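Local coordinates for periplasmic binding protein (Veillonella parvula, PDB 4MO9), which probably captures an iron chelate such as a ferric siderophore outside the inner membrane and delivers it to an ABC transporter, at residues A[329-332]-A[338-341]; A[182-187]-A[345-350]; A[264-269]-A[273-278]. All coordinates share one frame; numbering follows the deposited sequence.

Following the chain from the N terminus, contact 2 opens first: helix 171-194 supplies residues 182-187, and the loop is closed only when helix 344-355 brings up residues 345-350. The other two contacts are nested inside that long loop. Contact 3 comes earlier, where the chain leaving strand 259-263 doubles back so that 273-278 lies against 264-269. Contact 1 follows in series, joining the end of helix 324-334 to the loop at 338-341 that leads into helix 344-355. Contacts 1 and 2 have centres about 11 Å apart and tie three helices together; contact 3, its centre about 25 Å from that of contact 1, shapes a loop beyond the five-stranded sheet.

Contact 1. Residues A[329-332]-A[338-341]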
ATOM      1  N   TYR A 329       9.284  -2.164  -9.041  1.00 30.79           N
ATOM      2  CA  TYR A 329       9.644  -3.564  -8.759  1.00 31.62           C
ATOM      3  C   TYR A 329       8.994  -4.528  -9.737  1.00 30.26           C
ATOM      4  O   TYR A 329       9.627  -5.476 -10.203  1.00 31.34           O
ATOM      5  CB  TYR A 329       9.241  -3.948  -7.334  1.00 28.72           C
ATOM      6  CG  TYR A 329       9.723  -5.327  -6.942  1.00 29.82           C
ATOM      7  CD1 TYR A 329       8.837  -6.386  -6.779  1.00 30.15           C
ATOM      8  CD2 TYR A 329      11.076  -5.569  -6.744  1.00 31.29           C
ATOM      9  CE1 TYR A 329       9.291  -7.653  -6.415  1.00 30.16           C
ATOM     10  CE2 TYR A 329      11.541  -6.833  -6.382  1.00 33.78           C
ATOM     11  CZ  TYR A 329      10.646  -7.867  -6.222  1.00 33.09           C
ATOM     12  OH  TYR A 329      11.119  -9.119  -5.862  1.00 33.52           O
ATOM     13  N   LEU A 330       7.723  -4.298 -10.051  1.00 30.84           N
ATOM     14  CA  LEU A 330       7.022  -5.203 -10.960  1.00 29.65           C
ATOM     15  C   LEU A 330       7.604  -5.099 -12.368  1.00 30.99           C
ATOM     16  O   LEU A 330       7.881  -6.111 -12.999  1.00 31.30           O
ATOM     17  CB  LEU A 330       5.522  -4.910 -10.976  1.00 27.10           C
ATOM     18  CG  LEU A 330       4.743  -5.277  -9.716  1.00 27.97           C
ATOM     19  CD1 LEU A 330       3.350  -4.660  -9.779  1.00 29.67           C
ATOM     20  CD2 LEU A 330       4.656  -6.796  -9.561  1.00 32.90           C
ATOM     21  N   ALA A 331       7.807  -3.876 -12.852  1.00 31.30           N
ATOM     22  CA  ALA A 331       8.324  -3.676 -14.213  1.00 32.17           C
ATOM     23  C   ALA A 331       9.748  -4.191 -14.374  1.00 32.00           C
ATOM     24  O   ALA A 331      10.097  -4.817 -15.394  1.00 35.30           O
ATOM     25  CB  ALA A 331       8.245  -2.204 -14.590  1.00 28.09           C
ATOM     26  N   LYS A 332      10.578  -3.933 -13.369  1.00 30.35           N
ATOM     27  CA  LYS A 332      11.960  -4.423 -13.369  1.00 34.62           C
ATOM     28  C   LYS A 332      12.024  -5.951 -13.254  1.00 35.16           C
ATOM     29  O   LYS A 332      12.929  -6.587 -13.816  1.00 33.56           O
ATOM     30  CB  LYS A 332      12.761  -3.749 -12.243  1.00 38.19           C
ATOM     31  CG  LYS A 332      14.229  -4.153 -12.132  1.00 39.13           C
ATOM     32  CD  LYS A 332      14.890  -3.370 -10.986  1.00 38.01           C
ATOM     33  CE  LYS A 332      16.396  -3.579 -10.910  1.00 37.83           C
ATOM     34  NZ  LYS A 332      17.155  -2.819 -11.943  1.00 37.36           N
ATOM     35  N   GLU A 338      15.352  -3.967 -19.476  1.00 44.11           N
ATOM     36  CA  GLU A 338      14.765  -2.684 -19.868  1.00 43.51           C
ATOM     37  C   GLU A 338      14.739  -1.704 -18.706  1.00 40.41           C
ATOM     38  O   GLU A 338      14.437  -0.522 -18.901  1.00 41.71           O
ATOM     39  CB  GLU A 338      13.337  -2.857 -20.406  1.00 43.57           C
ATOM     40  CG  GLU A 338      13.243  -3.481 -21.783  1.00 47.99           C
ATOM     41  CD  GLU A 338      13.486  -4.977 -21.759  1.00 55.12           C
ATOM     42  OE1 GLU A 338      13.524  -5.568 -20.653  1.00 55.04           O
ATOM     43  OE2 GLU A 338      13.644  -5.566 -22.848  1.00 60.64           O
ATOM     44  N   PHE A 339      15.055  -2.193 -17.506  1.00 38.17           N
ATOM     45  CA  PHE A 339      14.959  -1.383 -16.294  1.00 35.88           C
ATOM     46  C   PHE A 339      16.200  -1.432 -15.394  1.00 36.45           C
ATOM     47  O   PHE A 339      16.077  -1.403 -14.162  1.00 35.36           O
ATOM     48  CB  PHE A 339      13.696  -1.753 -15.504  1.00 37.32           C
ATOM     49  CG  PHE A 339      12.417  -1.274 -16.146  1.00 37.29           C
ATOM     50  CD1 PHE A 339      11.912  -0.020 -15.858  1.00 38.64           C
ATOM     51  CD2 PHE A 339      11.728  -2.081 -17.045  1.00 39.18           C
ATOM     52  CE1 PHE A 339      10.727   0.432 -16.452  1.00 40.40           C
ATOM     53  CE2 PHE A 339      10.550  -1.649 -17.647  1.00 40.68           C
ATOM     54  CZ  PHE A 339      10.044  -0.384 -17.347  1.00 40.73           C
ATOM     55  N   LYS A 340      17.383  -1.466 -16.013  1.00 38.58           N
ATOM     56  CA  LYS A 340      18.648  -1.475 -15.275  1.00 44.35           C
ATOM     57  C   LYS A 340      18.879  -0.154 -14.558  1.00 43.41           C
ATOM     58  O   LYS A 340      19.632  -0.093 -13.582  1.00 43.03           O
ATOM     59  CB  LYS A 340      19.834  -1.762 -16.205  1.00 50.54           C
ATOM     60  CG  LYS A 340      19.713  -3.058 -16.985  1.00 53.89           C
ATOM     61  CD  LYS A 340      21.034  -3.469 -17.638  1.00 59.67           C
ATOM     62  CE  LYS A 340      22.015  -4.023 -16.607  1.00 65.35           C
ATOM     63  NZ  LYS A 340      23.136  -4.796 -17.235  1.00 70.63           N
ATOM     64  N   ASP A 341      18.229   0.900 -15.045  1.00 42.29           N
ATOM     65  CA  ASP A 341      18.400   2.233 -14.481  1.00 41.70           C
ATOM     66  C   ASP A 341      17.413   2.495 -13.345  1.00 41.58           C
ATOM     67  O   ASP A 341      17.322   3.621 -12.826  1.00 45.45           O
ATOM     68  CB  ASP A 341      18.251   3.297 -15.580  1.00 44.53           C
ATOM     69  CG  ASP A 341      16.885   3.261 -16.255  1.00 45.47           C
ATOM     70  OD1 ASP A 341      16.167   2.251 -16.108  1.00 43.92           O
ATOM     71  OD2 ASP A 341      16.525   4.247 -16.939  1.00 49.32           O
TER
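Lys332 and Phe339 carry this contact, with Ala331 filling in beneath the ring. The polar part is the lysine ammonium, shared between two backbone carbonyls: Lys332 NZ donates to Phe339 O at 2.8 Å and to Val342 O, its stronger partner, which lies outside the two segments. The bond to Phe339 O makes an angle of 137° at the oxygen, and the nitrogen is tilted 29° from the carbonyl plane. Lys332 gets there with its chain straight as far as CE, CG lying anti to the backbone N, and a bend at the last torsion (chi4 77°) that turns the ammonium toward the carbonyl.

The apolar part is made by the ring and CB of Phe339. Ala331 CB sits over one face of the phenyl ring in a CH-pi contact, 3.9 Å from the ring centroid and nearly along the ring normal, displaced a little toward the CZ rim. Lys332 CB packs on Phe339 CB at 3.9 Å, and the rest of the lysine stem runs alongside the Phe339 carbonyl, the two side chains passing each other in opposite directions. Val188 and Arg191 of helix 171-194 also touch this group, Val188 meeting Ala331 and Arg191 meeting Phe339, while Ile195 packs on Phe339.

This is the connection between helix 324-334 and helix 344-355, folded back on the end of the first helix. Its chemistry implies a loop held in two ways: a buried ring pressed on a helix methyl, and a lysine whose ammonium is bonded to two main-chain oxygens, which probably stabilises its positive charge.

Contact 2. Residues A[182-187]-A[345-350]; sequences TNRVTR and EATLKE
Arg184 leans toward Thr347 because its CG stands anti to the carbonyl carbon (chi1 -69°) and the chain then runs extended from CG to NE, spanning the gap between the helices. On the far side, Glu350 has CG anti to its backbone N (chi1 -170°) and a straight chain that carries the carboxylate out to the guanidinium. Thr347 places its hydroxyl at the guanidinium edge, near the plane, where Arg184 NE gives a weak bond to Thr347 OG1 at 3.4 Å. Its methyl lies alongside the arginine stem, with Thr347 CG2 3.5 Å from Arg184 CD.

Two neighbouring helices, 171-194 and 344-355, face each other here. Helix 171-194 would be the long backbone helix that links the two lobes of TroA-like binding proteins. Arg184 NH2 forms a salt bridge with Glu350 OE1, a long one at 3.4 Å; OE1 reaches the guanidinium obliquely, and the two flat groups stand almost perpendicular, 89° apart. Water 1 fits among the three side chains: it accepts from Arg184 NH2 at 3.0 Å and donates to Thr347 OG1 and to Glu350 OE1.

Other partners share these polar ends. Arg184 NH1 donates to Phe180 O, and the Phe180 ring makes a cation-pi contact with the guanidinium, while Thr347 OG1 is hydrogen-bonded to Glu328 of helix 324-334.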
ATOM      1  N   THR A 182       5.540  10.928  -9.368  1.00 24.65           N
ATOM      2  CA  THR A 182       5.280  11.075 -10.796  1.00 24.02           C
ATOM      3  C   THR A 182       6.503  10.745 -11.647  1.00 24.02           C
ATOM      4  O   THR A 182       6.351  10.065 -12.680  1.00 29.53           O
ATOM      5  CB  THR A 182       4.773  12.508 -11.134  1.00 26.98           C
ATOM      6  OG1 THR A 182       3.599  12.785 -10.359  1.00 28.86           O
ATOM      7  CG2 THR A 182       4.427  12.645 -12.624  1.00 24.34           C
ATOM      8  N   ASN A 183       7.693  11.231 -11.258  1.00 25.43           N
ATOM      9  CA  ASN A 183       8.924  10.918 -11.998  1.00 29.68           C
ATOM     10  C   ASN A 183       9.003   9.410 -12.233  1.00 27.96           C
ATOM     11  O   ASN A 183       9.329   8.949 -13.328  1.00 27.55           O
ATOM     12  CB  ASN A 183      10.208  11.323 -11.234  1.00 33.84           C
ATOM     13  CG  ASN A 183      10.334  12.824 -10.982  1.00 42.50           C
ATOM     14  OD1 ASN A 183       9.681  13.651 -11.633  1.00 44.80           O
ATOM     15  ND2 ASN A 183      11.191  13.184 -10.016  1.00 40.39           N
ATOM     16  N   ARG A 184       8.705   8.647 -11.191  1.00 24.23           N
ATOM     17  CA  ARG A 184       8.989   7.206 -11.204  1.00 26.58           C
ATOM     18  C   ARG A 184       7.907   6.386 -11.884  1.00 28.40           C
ATOM     19  O   ARG A 184       8.202   5.492 -12.689  1.00 27.83           O
ATOM     20  CB  ARG A 184       9.234   6.714  -9.777  1.00 27.27           C
ATOM     21  CG  ARG A 184      10.539   7.256  -9.218  1.00 30.12           C
ATOM     22  CD  ARG A 184      10.645   7.092  -7.725  1.00 33.88           C
ATOM     23  NE  ARG A 184      12.012   7.382  -7.296  1.00 39.47           N
ATOM     24  CZ  ARG A 184      12.500   8.613  -7.162  1.00 42.89           C
ATOM     25  NH1 ARG A 184      11.727   9.663  -7.402  1.00 40.57           N
ATOM     26  NH2 ARG A 184      13.757   8.790  -6.779  1.00 46.32           N
ATOM     27  N   VAL A 185       6.651   6.691 -11.584  1.00 27.04           N
ATOM     28  CA  VAL A 185       5.566   5.919 -12.171  1.00 24.78           C
ATOM     29  C   VAL A 185       5.452   6.177 -13.677  1.00 28.05           C
ATOM     30  O   VAL A 185       5.219   5.238 -14.450  1.00 27.16           O
ATOM     31  CB  VAL A 185       4.249   6.136 -11.426  1.00 28.71           C
ATOM     32  CG1 VAL A 185       3.077   5.520 -12.189  1.00 30.99           C
ATOM     33  CG2 VAL A 185       4.353   5.524 -10.040  1.00 28.15           C
ATOM     34  N   THR A 186       5.667   7.424 -14.111  1.00 27.07           N
ATOM     35  CA  THR A 186       5.609   7.718 -15.547  1.00 25.82           C
ATOM     36  C   THR A 186       6.735   7.062 -16.331  1.00 27.31           C
ATOM     37  O   THR A 186       6.512   6.630 -17.464  1.00 32.32           O
ATOM     38  CB  THR A 186       5.554   9.240 -15.873  1.00 28.60           C
ATOM     39  OG1 THR A 186       6.746   9.882 -15.397  1.00 26.93           O
ATOM     40  CG2 THR A 186       4.319   9.876 -15.238  1.00 28.09           C
ATOM     41  N   ARG A 187       7.942   6.996 -15.759  1.00 27.84           N
ATOM     42  CA  ARG A 187       9.046   6.293 -16.414  1.00 30.04           C
ATOM     43  C   ARG A 187       8.635   4.844 -16.668  1.00 30.14           C
ATOM     44  O   ARG A 187       8.804   4.326 -17.779  1.00 33.13           O
ATOM     45  CB  ARG A 187      10.326   6.327 -15.558  1.00 30.67           C
ATOM     46  CG  ARG A 187      11.520   5.596 -16.178  1.00 29.69           C
ATOM     47  CD  ARG A 187      12.755   5.574 -15.256  1.00 31.39           C
ATOM     48  NE  ARG A 187      13.360   6.900 -15.106  1.00 32.06           N
ATOM     49  CZ  ARG A 187      13.205   7.685 -14.040  1.00 32.83           C
ATOM     50  NH1 ARG A 187      12.464   7.287 -13.005  1.00 27.03           N
ATOM     51  NH2 ARG A 187      13.794   8.881 -14.012  1.00 34.59           N
ATOM     52  N   GLU A 345      14.244  -0.826  -4.452  1.00 34.91           N
ATOM     53  CA  GLU A 345      14.583  -0.725  -3.036  1.00 37.64           C
ATOM     54  C   GLU A 345      15.111   0.672  -2.698  1.00 34.45           C
ATOM     55  O   GLU A 345      14.766   1.246  -1.667  1.00 34.30           O
ATOM     56  CB  GLU A 345      15.597  -1.797  -2.602  1.00 45.75           C
ATOM     57  CG  GLU A 345      15.548  -2.015  -1.092  1.00 54.63           C
ATOM     58  CD  GLU A 345      16.727  -2.776  -0.535  1.00 65.94           C
ATOM     59  OE1 GLU A 345      17.434  -3.462  -1.311  1.00 69.37           O
ATOM     60  OE2 GLU A 345      16.937  -2.683   0.696  1.00 69.75           O
ATOM     61  N   ALA A 346      15.949   1.218  -3.571  1.00 35.06           N
ATOM     62  CA  ALA A 346      16.479   2.562  -3.367  1.00 34.30           C
ATOM     63  C   ALA A 346      15.355   3.600  -3.393  1.00 33.46           C
ATOM     64  O   ALA A 346      15.399   4.593  -2.651  1.00 32.74           O
ATOM     65  CB  ALA A 346      17.530   2.873  -4.411  1.00 36.20           C
ATOM     66  N   THR A 347      14.343   3.379  -4.232  1.00 29.17           N
ATOM     67  CA  THR A 347      13.183   4.286  -4.272  1.00 31.16           C
ATOM     68  C   THR A 347      12.435   4.321  -2.939  1.00 30.72           C
ATOM     69  O   THR A 347      12.096   5.400  -2.440  1.00 32.56           O
ATOM     70  CB  THR A 347      12.203   3.877  -5.380  1.00 28.93           C
ATOM     71  OG1 THR A 347      12.812   4.128  -6.658  1.00 30.65           O
ATOM     72  CG2 THR A 347      10.900   4.661  -5.256  1.00 25.92           C
ATOM     73  N   LEU A 348      12.170   3.148  -2.359  1.00 31.26           N
ATOM     74  CA  LEU A 348      11.485   3.094  -1.070  1.00 29.94           C
ATOM     75  C   LEU A 348      12.339   3.755   0.012  1.00 32.18           C
ATOM     76  O   LEU A 348      11.850   4.619   0.757  1.00 33.49           O
ATOM     77  CB  LEU A 348      11.132   1.648  -0.684  1.00 31.14           C
ATOM     78  CG  LEU A 348      10.273   1.463   0.576  1.00 31.88           C
ATOM     79  CD1 LEU A 348       8.918   2.180   0.445  1.00 32.36           C
ATOM     80  CD2 LEU A 348      10.069  -0.007   0.902  1.00 32.96           C
ATOM     81  N   LYS A 349      13.608   3.359   0.090  1.00 32.87           N
ATOM     82  CA  LYS A 349      14.547   3.950   1.052  1.00 34.55           C
ATOM     83  C   LYS A 349      14.615   5.478   0.903  1.00 36.39           C
ATOM     84  O   LYS A 349      14.605   6.221   1.894  1.00 35.68           O
ATOM     85  CB  LYS A 349      15.948   3.330   0.887  1.00 35.96           C
ATOM     86  CG  LYS A 349      16.996   3.971   1.781  1.00 37.98           C
ATOM     87  CD  LYS A 349      18.376   3.358   1.608  1.00 41.07           C
ATOM     88  CE  LYS A 349      19.394   4.166   2.393  1.00 49.53           C
ATOM     89  NZ  LYS A 349      19.003   4.286   3.824  1.00 55.35           N
ATOM     90  N   GLU A 350      14.667   5.944  -0.339  1.00 33.18           N
ATOM     91  CA  GLU A 350      14.762   7.374  -0.593  1.00 35.86           C
ATOM     92  C   GLU A 350      13.485   8.100  -0.162  1.00 32.06           C
ATOM     93  O   GLU A 350      13.553   9.225   0.352  1.00 31.66           O
ATOM     94  CB  GLU A 350      15.072   7.634  -2.066  1.00 41.39           C
ATOM     95  CG  GLU A 350      15.426   9.075  -2.385  1.00 51.40           C
ATOM     96  CD  GLU A 350      15.877   9.253  -3.821  1.00 58.36           C
ATOM     97  OE1 GLU A 350      16.162   8.230  -4.492  1.00 60.87           O
ATOM     98  OE2 GLU A 350      15.944  10.418  -4.273  1.00 60.71           O
TER
HETATM   99  O   HOH W   1      14.924   6.085  -6.366  1.00 61.12           O

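Contact 3. Residues A[264-269]-A[273-278]; sequences GSYWPK and SMRLGF
Ser265 holds the two arms of this loop together through its backbone: its N donates to Met274 O at 3.1 Å, and Leu276 N gives a weak bond to Ser265 O at 3.3 Å. Gly264 CA lies 3.5 Å from CG of Met274, a selenomethionine, and Leu276 CB, CG and CD1 pack on the same glycine.

Arg275 doubles back at chi2 and chi3 (67° and 71°), which lays one guanidinium face against Tyr266 CD1. Ring and guanidinium planes stand 68° apart, so the tyrosine presents its edge. In the guanidinium plane sit two waters: water 2 accepts from Arg275 NE and Trp267 N, with Ser265 O (2.7 Å) and Ser273 OG (2.8 Å) as its acceptors, and water 3 joins Arg275 NH2 to Trp267 O.

Further out, Glu279 O accepts from Arg275 NH1, Lys270 O pairs with Ser273 OG, and Lys83 of helix 79-88 bonds to Tyr266 OH. The loop follows strand 259-263 and reaches helix 79-88 in the other lobe, with the side chain of Trp267 about 10 Å from the bound trimethylamine oxide, consistent with the interlobe cleft of a periplasmic binding protein.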
ATOM      1  N   GLY A 264       4.686 -10.943   0.786  1.00 31.63           N
ATOM      2  CA  GLY A 264       5.019 -11.104   2.189  1.00 30.08           C
ATOM      3  C   GLY A 264       4.577  -9.925   3.037  1.00 31.54           C
ATOM      4  O   GLY A 264       4.304  -8.835   2.518  1.00 30.20           O
ATOM      5  N   SER A 265       4.480 -10.150   4.346  1.00 31.75           N
ATOM      6  CA  SER A 265       4.083  -9.091   5.268  1.00 32.23           C
ATOM      7  C   SER A 265       4.344  -9.553   6.686  1.00 33.17           C
ATOM      8  O   SER A 265       5.040 -10.550   6.904  1.00 32.55           O
ATOM      9  CB  SER A 265       2.600  -8.757   5.107  1.00 32.31           C
ATOM     10  OG  SER A 265       2.301  -7.506   5.728  1.00 33.56           O
ATOM     11  N   TYR A 266       3.780  -8.833   7.649  1.00 32.51           N
ATOM     12  CA  TYR A 266       3.921  -9.207   9.051  1.00 35.28           C
ATOM     13  C   TYR A 266       2.677  -9.975   9.498  1.00 36.83           C
ATOM     14  O   TYR A 266       1.634  -9.369   9.775  1.00 37.14           O
ATOM     15  CB  TYR A 266       4.142  -7.956   9.917  1.00 37.37           C
ATOM     16  CG  TYR A 266       4.381  -8.265  11.379  1.00 40.36           C
ATOM     17  CD1 TYR A 266       5.542  -8.908  11.786  1.00 42.62           C
ATOM     18  CD2 TYR A 266       3.446  -7.918  12.349  1.00 40.92           C
ATOM     19  CE1 TYR A 266       5.773  -9.203  13.127  1.00 45.90           C
ATOM     20  CE2 TYR A 266       3.666  -8.210  13.698  1.00 44.03           C
ATOM     21  CZ  TYR A 266       4.834  -8.848  14.074  1.00 45.35           C
ATOM     22  OH  TYR A 266       5.071  -9.144  15.399  1.00 48.04           O
ATOM     23  N   TRP A 267       2.791 -11.305   9.538  1.00 38.11           N
ATOM     24  CA  TRP A 267       1.692 -12.189   9.944  1.00 37.63           C
ATOM     25  C   TRP A 267       2.168 -13.139  11.041  1.00 38.51           C
ATOM     26  O   TRP A 267       2.347 -14.339  10.791  1.00 38.17           O
ATOM     27  CB  TRP A 267       1.168 -13.010   8.749  1.00 37.22           C
ATOM     28  CG  TRP A 267       0.467 -12.202   7.682  1.00 39.66           C
ATOM     29  CD1 TRP A 267      -0.650 -11.435   7.836  1.00 42.44           C
ATOM     30  CD2 TRP A 267       0.830 -12.110   6.295  1.00 39.54           C
ATOM     31  NE1 TRP A 267      -0.999 -10.851   6.631  1.00 41.32           N
ATOM     32  CE2 TRP A 267      -0.107 -11.256   5.671  1.00 40.23           C
ATOM     33  CE3 TRP A 267       1.862 -12.666   5.522  1.00 38.02           C
ATOM     34  CZ2 TRP A 267      -0.042 -10.941   4.305  1.00 37.75           C
ATOM     35  CZ3 TRP A 267       1.928 -12.355   4.172  1.00 35.92           C
ATOM     36  CH2 TRP A 267       0.980 -11.499   3.576  1.00 37.69           C
ATOM     37  N   PRO A 268       2.349 -12.614  12.270  1.00 39.43           N
ATOM     38  CA  PRO A 268       2.958 -13.385  13.365  1.00 42.86           C
ATOM     39  C   PRO A 268       2.141 -14.596  13.810  1.00 45.57           C
ATOM     40  O   PRO A 268       2.696 -15.488  14.455  1.00 42.24           O
ATOM     41  CB  PRO A 268       3.057 -12.366  14.506  1.00 44.02           C
ATOM     42  CG  PRO A 268       1.989 -11.344  14.205  1.00 41.67           C
ATOM     43  CD  PRO A 268       1.922 -11.269  12.702  1.00 38.66           C
ATOM     44  N   LYS A 269       0.850 -14.625  13.484  1.00 50.49           N
ATOM     45  CA  LYS A 269       0.017 -15.779  13.833  1.00 54.88           C
ATOM     46  C   LYS A 269       0.160 -16.903  12.811  1.00 53.20           C
ATOM     47  O   LYS A 269      -0.381 -17.991  12.995  1.00 55.05           O
ATOM     48  CB  LYS A 269      -1.452 -15.376  13.937  1.00 59.61           C
ATOM     49  CG  LYS A 269      -1.786 -14.484  15.119  1.00 64.46           C
ATOM     50  CD  LYS A 269      -3.293 -14.339  15.245  1.00 68.62           C
ATOM     51  CE  LYS A 269      -3.680 -13.064  15.969  1.00 71.09           C
ATOM     52  NZ  LYS A 269      -5.137 -12.798  15.811  1.00 72.99           N
ATOM     53  N   SER A 273       4.151 -18.123   7.142  1.00 39.83           N
ATOM     54  CA  SER A 273       3.791 -17.119   6.147  1.00 37.34           C
ATOM     55  C   SER A 273       5.054 -16.421   5.627  1.00 38.04           C
ATOM     56  O   SER A 273       6.070 -16.346   6.334  1.00 38.61           O
ATOM     57  CB  SER A 273       2.785 -16.101   6.707  1.00 38.57           C
ATOM     58  OG  SER A 273       3.309 -15.353   7.798  1.00 38.47           O
HETATM   59  N   MSE A 274       5.014 -15.952   4.385  1.00 36.53           N
HETATM   60  CA  MSE A 274       6.124 -15.171   3.852  1.00 34.16           C
HETATM   61  C   MSE A 274       6.279 -13.896   4.670  1.00 34.47           C
HETATM   62  O   MSE A 274       5.324 -13.125   4.807  1.00 34.31           O
HETATM   63  CB  MSE A 274       5.862 -14.800   2.399  1.00 33.69           C
HETATM   64  CG  MSE A 274       6.982 -13.990   1.780  1.00 33.41           C
HETATM   65 SE   MSE A 274       8.653 -14.995   1.846  0.83 43.25          SE
HETATM   66  CE  MSE A 274       9.796 -13.441   1.477  1.00 40.77           C
ATOM     67  N   ARG A 275       7.483 -13.677   5.197  1.00 36.20           N
ATOM     68  CA  ARG A 275       7.763 -12.546   6.081  1.00 37.05           C
ATOM     69  C   ARG A 275       8.570 -11.440   5.392  1.00 37.18           C
ATOM     70  O   ARG A 275       9.683 -11.676   4.901  1.00 35.13           O
ATOM     71  CB  ARG A 275       8.503 -13.021   7.342  1.00 36.11           C
ATOM     72  CG  ARG A 275       8.924 -11.901   8.294  1.00 36.27           C
ATOM     73  CD  ARG A 275       7.718 -11.203   8.956  1.00 34.30           C
ATOM     74  NE  ARG A 275       7.072 -12.071   9.941  1.00 37.39           N
ATOM     75  CZ  ARG A 275       7.438 -12.144  11.218  1.00 43.36           C
ATOM     76  NH1 ARG A 275       8.444 -11.397  11.665  1.00 42.42           N
ATOM     77  NH2 ARG A 275       6.812 -12.973  12.052  1.00 46.01           N
ATOM     78  N   LEU A 276       7.990 -10.245   5.368  1.00 36.02           N
ATOM     79  CA  LEU A 276       8.666  -9.030   4.912  1.00 35.64           C
ATOM     80  C   LEU A 276       8.311  -7.905   5.876  1.00 35.80           C
ATOM     81  O   LEU A 276       7.420  -8.079   6.719  1.00 37.37           O
ATOM     82  CB  LEU A 276       8.228  -8.665   3.490  1.00 33.02           C
ATOM     83  CG  LEU A 276       8.708  -9.624   2.387  1.00 30.05           C
ATOM     84  CD1 LEU A 276       8.190  -9.146   1.021  1.00 28.95           C
ATOM     85  CD2 LEU A 276      10.214  -9.704   2.392  1.00 29.89           C
ATOM     86  N   GLY A 277       9.003  -6.767   5.763  1.00 34.06           N
ATOM     87  CA  GLY A 277       8.724  -5.609   6.606  1.00 35.35           C
ATOM     88  C   GLY A 277       9.838  -5.322   7.603  1.00 35.76           C
ATOM     89  O   GLY A 277      10.989  -5.725   7.396  1.00 36.76           O
ATOM     90  N   PHE A 278       9.499  -4.641   8.698  1.00 36.17           N
ATOM     91  CA  PHE A 278      10.500  -4.234   9.691  1.00 33.80           C
ATOM     92  C   PHE A 278      11.031  -5.382  10.530  1.00 37.92           C
ATOM     93  O   PHE A 278      12.134  -5.288  11.082  1.00 38.76           O
ATOM     94  CB  PHE A 278       9.934  -3.142  10.605  1.00 34.59           C
ATOM     95  CG  PHE A 278       9.722  -1.832   9.902  1.00 34.56           C
ATOM     96  CD1 PHE A 278      10.801  -0.989   9.637  1.00 34.31           C
ATOM     97  CD2 PHE A 278       8.452  -1.449   9.491  1.00 33.67           C
ATOM     98  CE1 PHE A 278      10.611   0.222   8.981  1.00 32.50           C
ATOM     99  CE2 PHE A 278       8.250  -0.239   8.835  1.00 33.68           C
ATOM    100  CZ  PHE A 278       9.334   0.598   8.579  1.00 33.51           C
TER
HETATM  101  O   HOH W   2       4.739 -12.941   8.154  1.00 37.09           O
HETATM  102  O   HOH W   3       5.020 -15.004  10.920  1.00 37.92           O